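PDB 5XA5: alpha-catenin-like protein hmp-1 from Caenorhabditis elegans, which binds beta-catenin and actin filaments at cell junctions and is required for cell migration and cell shape changes as the embryo encloses and elongates. Local coordinates for residues Q182-A194 with L206-P218. Residues are numbered along the deposited sequence; the frame is centred on the assembly and turned at random.
Sequences QIEELDITVRRRA and LLAARSALRQTAP
One face of the Arg210 guanidinium carries Arg191 NH2, set toward the rim, while Asp187 OD1 lies at its edge, in plane. Asp187 also lies at the edge of the Arg214 guanidinium, from whose plane Glu184 OE2 is tilted. The Arg191 and Arg210 planes stand 79° apart, and Arg210 NH1 meets the Arg191 group at its edge. Asp187 holds these like charges together through salt bridges: its syn lone pair on OD1 takes Arg210 NH1 at 2.7 Å, a nearly straight bond, and its OD2 pairs with Arg191 NE at 2.9 Å, one turn along the same helix. Asp187 OD1 also accepts a weak salt-bridge bond from Arg214 NH1, 3.2 Å away. Bent at chi2 and chi3, Arg214 turns back so that NH2 makes a bent salt-bridge hydrogen bond to Glu184 OE2, 3.0 Å away and approached from above the carboxylate plane, while its CD rests on Ile183 CG2. Beneath this network Ile183 CD1 presses on Ala217 CB at 3.5 Å, and Val190 CG1 meets Leu206 CG at 3.7 Å. The segment axes run antiparallel (162°), 9.9 Å apart; consecutive helices 169-196 and 200-229 form a hairpin that, with helices 117-165 and 234-258, builds an antiparallel bundle characteristic of the vinculin/alpha-catenin family, in the protein's amino-terminal part.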
loop_
_atom_site.group_PDB
_atom_site.type_symbol
_atom_site.label_atom_id
_atom_site.label_comp_id
_atom_site.label_asym_id
_atom_site.label_seq_id
_atom_site.Cartn_x
_atom_site.Cartn_y
_atom_site.Cartn_z
ATOM N N GLN A 182 -4.324 -3.814 20.815
ATOM C CA GLN A 182 -3.457 -3.987 19.657
ATOM C C GLN A 182 -4.061 -4.970 18.663
ATOM O O GLN A 182 -3.980 -4.775 17.445
ATOM C CB GLN A 182 -2.066 -4.433 20.103
ATOM C CG GLN A 182 -1.332 -3.337 20.834
ATOM C CD GLN A 182 -0.042 -3.804 21.450
ATOM O OE1 GLN A 182 0.256 -4.990 21.442
ATOM N NE2 GLN A 182 0.752 -2.864 21.951
ATOM N N ILE A 183 -4.664 -6.030 19.183
ATOM C CA ILE A 183 -5.269 -7.036 18.310
ATOM C C ILE A 183 -6.529 -6.487 17.647
ATOM O O ILE A 183 -6.786 -6.786 16.482
ATOM C CB ILE A 183 -5.581 -8.313 19.088
ATOM C CG1 ILE A 183 -4.267 -9.027 19.413
ATOM C CG2 ILE A 183 -6.491 -9.238 18.292
ATOM C CD1 ILE A 183 -4.420 -10.298 20.205
ATOM N N GLU A 184 -7.302 -5.674 18.371
ATOM C CA GLU A 184 -8.460 -5.036 17.755
ATOM C C GLU A 184 -8.063 -4.116 16.594
ATOM O O GLU A 184 -8.715 -4.139 15.549
ATOM C CB GLU A 184 -9.261 -4.247 18.793
ATOM C CG GLU A 184 -10.090 -5.104 19.737
ATOM C CD GLU A 184 -11.338 -5.688 19.093
ATOM O OE1 GLU A 184 -11.732 -5.241 17.991
ATOM O OE2 GLU A 184 -11.939 -6.590 19.714
ATOM N N GLU A 185 -7.004 -3.330 16.788
ATOM C CA GLU A 185 -6.448 -2.456 15.751
ATOM C C GLU A 185 -5.978 -3.270 14.547
ATOM O O GLU A 185 -6.273 -2.947 13.394
ATOM C CB GLU A 185 -5.277 -1.641 16.312
ATOM C CG GLU A 185 -5.580 -0.217 16.721
ATOM C CD GLU A 185 -4.670 0.279 17.841
ATOM O OE1 GLU A 185 -3.752 -0.469 18.252
ATOM O OE2 GLU A 185 -4.868 1.422 18.311
ATOM N N LEU A 186 -5.232 -4.335 14.821
ATOM C CA LEU A 186 -4.706 -5.185 13.759
ATOM C C LEU A 186 -5.842 -5.846 13.006
ATOM O O LEU A 186 -5.801 -5.959 11.788
ATOM C CB LEU A 186 -3.770 -6.246 14.337
ATOM C CG LEU A 186 -3.106 -7.233 13.379
ATOM C CD1 LEU A 186 -2.176 -6.529 12.379
ATOM C CD2 LEU A 186 -2.344 -8.320 14.139
ATOM N N ASP A 187 -6.857 -6.283 13.743
ATOM C CA ASP A 187 -7.989 -6.983 13.143
ATOM C C ASP A 187 -8.674 -6.117 12.090
ATOM O O ASP A 187 -9.008 -6.602 11.009
ATOM C CB ASP A 187 -8.988 -7.391 14.230
ATOM C CG ASP A 187 -10.075 -8.297 13.713
ATOM O OD1 ASP A 187 -9.897 -9.532 13.785
ATOM O OD2 ASP A 187 -11.105 -7.780 13.232
ATOM N N ILE A 188 -8.862 -4.837 12.395
ATOM C CA ILE A 188 -9.484 -3.915 11.445
ATOM C C ILE A 188 -8.673 -3.802 10.160
ATOM O O ILE A 188 -9.222 -3.919 9.065
ATOM C CB ILE A 188 -9.650 -2.503 12.042
ATOM C CG1 ILE A 188 -10.599 -2.541 13.237
ATOM C CG2 ILE A 188 -10.160 -1.525 10.985
ATOM C CD1 ILE A 188 -10.524 -1.315 14.118
ATOM N N THR A 189 -7.361 -3.603 10.282
ATOM C CA THR A 189 -6.520 -3.388 9.111
ATOM C C THR A 189 -6.390 -4.671 8.295
ATOM O O THR A 189 -6.348 -4.642 7.060
ATOM C CB THR A 189 -5.123 -2.877 9.502
ATOM O OG1 THR A 189 -4.365 -3.945 10.067
ATOM C CG2 THR A 189 -5.239 -1.754 10.515
ATOM N N VAL A 190 -6.343 -5.813 8.977
ATOM C CA VAL A 190 -6.241 -7.079 8.259
ATOM C C VAL A 190 -7.522 -7.424 7.491
ATOM O O VAL A 190 -7.462 -7.933 6.370
ATOM C CB VAL A 190 -5.880 -8.217 9.233
ATOM C CG1 VAL A 190 -6.133 -9.572 8.608
ATOM C CG2 VAL A 190 -4.442 -8.061 9.628
ATOM N N ARG A 191 -8.680 -7.165 8.090
ATOM C CA ARG A 191 -9.947 -7.387 7.388
ATOM C C ARG A 191 -10.032 -6.529 6.134
ATOM O O ARG A 191 -10.507 -6.989 5.082
ATOM C CB ARG A 191 -11.124 -7.092 8.316
ATOM C CG ARG A 191 -11.451 -8.219 9.265
ATOM C CD ARG A 191 -12.519 -7.805 10.258
ATOM N NE ARG A 191 -12.866 -8.897 11.160
ATOM C CZ ARG A 191 -14.108 -9.323 11.367
ATOM N NH1 ARG A 191 -15.120 -8.745 10.734
ATOM N NH2 ARG A 191 -14.339 -10.326 12.203
ATOM N N ARG A 192 -9.591 -5.282 6.238
ATOM C CA ARG A 192 -9.632 -4.380 5.081
ATOM C C ARG A 192 -8.645 -4.834 4.018
ATOM O O ARG A 192 -8.957 -4.791 2.825
ATOM C CB ARG A 192 -9.350 -2.935 5.493
ATOM C CG ARG A 192 -10.403 -2.365 6.435
ATOM C CD ARG A 192 -10.089 -0.934 6.852
ATOM N NE ARG A 192 -10.421 0.031 5.808
ATOM C CZ ARG A 192 -9.554 0.876 5.260
ATOM N NH1 ARG A 192 -8.288 0.880 5.654
ATOM N NH2 ARG A 192 -9.957 1.717 4.318
ATOM N N ARG A 193 -7.470 -5.290 4.450
ATOM C CA ARG A 193 -6.491 -5.821 3.509
ATOM C C ARG A 193 -7.056 -7.033 2.777
ATOM O O ARG A 193 -6.867 -7.191 1.564
ATOM C CB ARG A 193 -5.185 -6.188 4.237
ATOM C CG ARG A 193 -4.108 -6.727 3.319
ATOM C CD ARG A 193 -3.752 -5.671 2.311
ATOM N NE ARG A 193 -2.690 -6.119 1.421
ATOM C CZ ARG A 193 -2.168 -5.348 0.471
ATOM N NH1 ARG A 193 -2.614 -4.107 0.310
ATOM N NH2 ARG A 193 -1.228 -5.826 -0.327
ATOM N N ALA A 194 -7.746 -7.901 3.514
ATOM C CA ALA A 194 -8.318 -9.090 2.911
ATOM C C ALA A 194 -9.291 -8.743 1.787
ATOM O O ALA A 194 -9.283 -9.383 0.743
ATOM C CB ALA A 194 -9.012 -9.925 3.970
ATOM N N LEU A 206 -5.402 -15.167 4.724
ATOM C CA LEU A 206 -5.259 -14.054 5.652
ATOM C C LEU A 206 -6.401 -14.083 6.657
ATOM O O LEU A 206 -6.189 -13.887 7.860
ATOM C CB LEU A 206 -5.227 -12.710 4.902
ATOM C CG LEU A 206 -4.760 -11.494 5.710
ATOM C CD1 LEU A 206 -3.318 -11.675 6.112
ATOM C CD2 LEU A 206 -4.901 -10.205 4.905
ATOM N N LEU A 207 -7.609 -14.347 6.171
ATOM C CA LEU A 207 -8.763 -14.405 7.055
ATOM C C LEU A 207 -8.668 -15.580 8.021
ATOM O O LEU A 207 -9.107 -15.472 9.165
ATOM C CB LEU A 207 -10.056 -14.487 6.235
ATOM C CG LEU A 207 -10.378 -13.141 5.580
ATOM C CD1 LEU A 207 -11.649 -13.262 4.761
ATOM C CD2 LEU A 207 -10.488 -12.008 6.611
ATOM N N ALA A 208 -8.094 -16.686 7.564
ATOM C CA ALA A 208 -7.941 -17.844 8.435
ATOM C C ALA A 208 -6.970 -17.528 9.554
ATOM O O ALA A 208 -7.213 -17.880 10.713
ATOM C CB ALA A 208 -7.476 -19.053 7.658
ATOM N N ALA A 209 -5.864 -16.878 9.203
ATOM C CA ALA A 209 -4.872 -16.494 10.209
ATOM C C ALA A 209 -5.455 -15.470 11.184
ATOM O O ALA A 209 -5.202 -15.553 12.393
ATOM C CB ALA A 209 -3.598 -15.954 9.529
ATOM N N ARG A 210 -6.228 -14.503 10.668
ATOM C CA ARG A 210 -6.941 -13.558 11.529
ATOM C C ARG A 210 -7.820 -14.282 12.555
ATOM O O ARG A 210 -7.772 -13.998 13.755
ATOM C CB ARG A 210 -7.799 -12.590 10.686
ATOM C CG ARG A 210 -8.443 -11.485 11.510
ATOM C CD ARG A 210 -9.774 -11.014 10.917
ATOM N NE ARG A 210 -10.776 -12.077 10.975
ATOM C CZ ARG A 210 -11.562 -12.313 12.023
ATOM N NH1 ARG A 210 -11.472 -11.559 13.110
ATOM N NH2 ARG A 210 -12.438 -13.306 11.986
ATOM N N SER A 211 -8.609 -15.231 12.077
ATOM C CA SER A 211 -9.491 -15.983 12.955
ATOM C C SER A 211 -8.705 -16.738 14.025
ATOM O O SER A 211 -9.108 -16.764 15.196
ATOM C CB SER A 211 -10.337 -16.949 12.135
ATOM O OG SER A 211 -11.130 -16.231 11.212
ATOM N N ALA A 212 -7.593 -17.342 13.616
ATOM C CA ALA A 212 -6.761 -18.108 14.549
ATOM C C ALA A 212 -6.187 -17.189 15.622
ATOM O O ALA A 212 -6.160 -17.547 16.801
ATOM C CB ALA A 212 -5.649 -18.825 13.806
ATOM N N LEU A 213 -5.711 -16.010 15.224
ATOM C CA LEU A 213 -5.236 -15.053 16.212
ATOM C C LEU A 213 -6.342 -14.681 17.199
ATOM O O LEU A 213 -6.101 -14.650 18.410
ATOM C CB LEU A 213 -4.687 -13.785 15.535
ATOM C CG LEU A 213 -4.281 -12.641 16.472
ATOM C CD1 LEU A 213 -3.177 -13.081 17.431
ATOM C CD2 LEU A 213 -3.872 -11.375 15.705
ATOM N N ARG A 214 -7.539 -14.367 16.700
ATOM C CA ARG A 214 -8.624 -13.955 17.586
ATOM C C ARG A 214 -9.030 -15.042 18.579
ATOM O O ARG A 214 -9.403 -14.749 19.717
ATOM C CB ARG A 214 -9.859 -13.536 16.778
ATOM C CG ARG A 214 -9.664 -12.308 15.927
ATOM C CD ARG A 214 -8.973 -11.186 16.676
ATOM N NE ARG A 214 -9.685 -10.755 17.881
ATOM C CZ ARG A 214 -10.579 -9.768 17.924
ATOM N NH1 ARG A 214 -10.913 -9.113 16.817
ATOM N NH2 ARG A 214 -11.153 -9.447 19.075
ATOM N N GLN A 215 -8.972 -16.296 18.151
ATOM C CA GLN A 215 -9.324 -17.418 19.023
ATOM C C GLN A 215 -8.217 -17.740 20.016
ATOM O O GLN A 215 -8.485 -18.111 21.168
ATOM C CB GLN A 215 -9.634 -18.654 18.183
ATOM C CG GLN A 215 -9.546 -19.968 18.948
ATOM C CD GLN A 215 -9.269 -21.155 18.046
ATOM O OE1 GLN A 215 -8.183 -21.736 18.082
ATOM N NE2 GLN A 215 -10.250 -21.520 17.226
ATOM N N THR A 216 -6.969 -17.620 19.577
ATOM C CA THR A 216 -5.837 -18.048 20.393
ATOM C C THR A 216 -5.472 -17.046 21.487
ATOM O O THR A 216 -5.112 -17.428 22.598
ATOM C CB THR A 216 -4.595 -18.307 19.514
ATOM O OG1 THR A 216 -4.885 -19.369 18.598
ATOM C CG2 THR A 216 -3.412 -18.695 20.368
ATOM N N ALA A 217 -5.557 -15.752 21.192
ATOM C CA ALA A 217 -5.074 -14.803 22.192
ATOM C C ALA A 217 -5.805 -14.879 23.561
ATOM O O ALA A 217 -5.142 -14.837 24.607
ATOM C CB ALA A 217 -5.109 -13.375 21.627
ATOM N N PRO A 218 -7.146 -15.001 23.574
ATOM C CA PRO A 218 -7.831 -15.106 24.867
ATOM C C PRO A 218 -7.419 -16.360 25.623
ATOM O O PRO A 218 -7.369 -16.342 26.857
ATOM C CB PRO A 218 -9.319 -15.160 24.493
ATOM C CG PRO A 218 -9.391 -14.568 23.145
ATOM C CD PRO A 218 -8.098 -14.860 22.460
#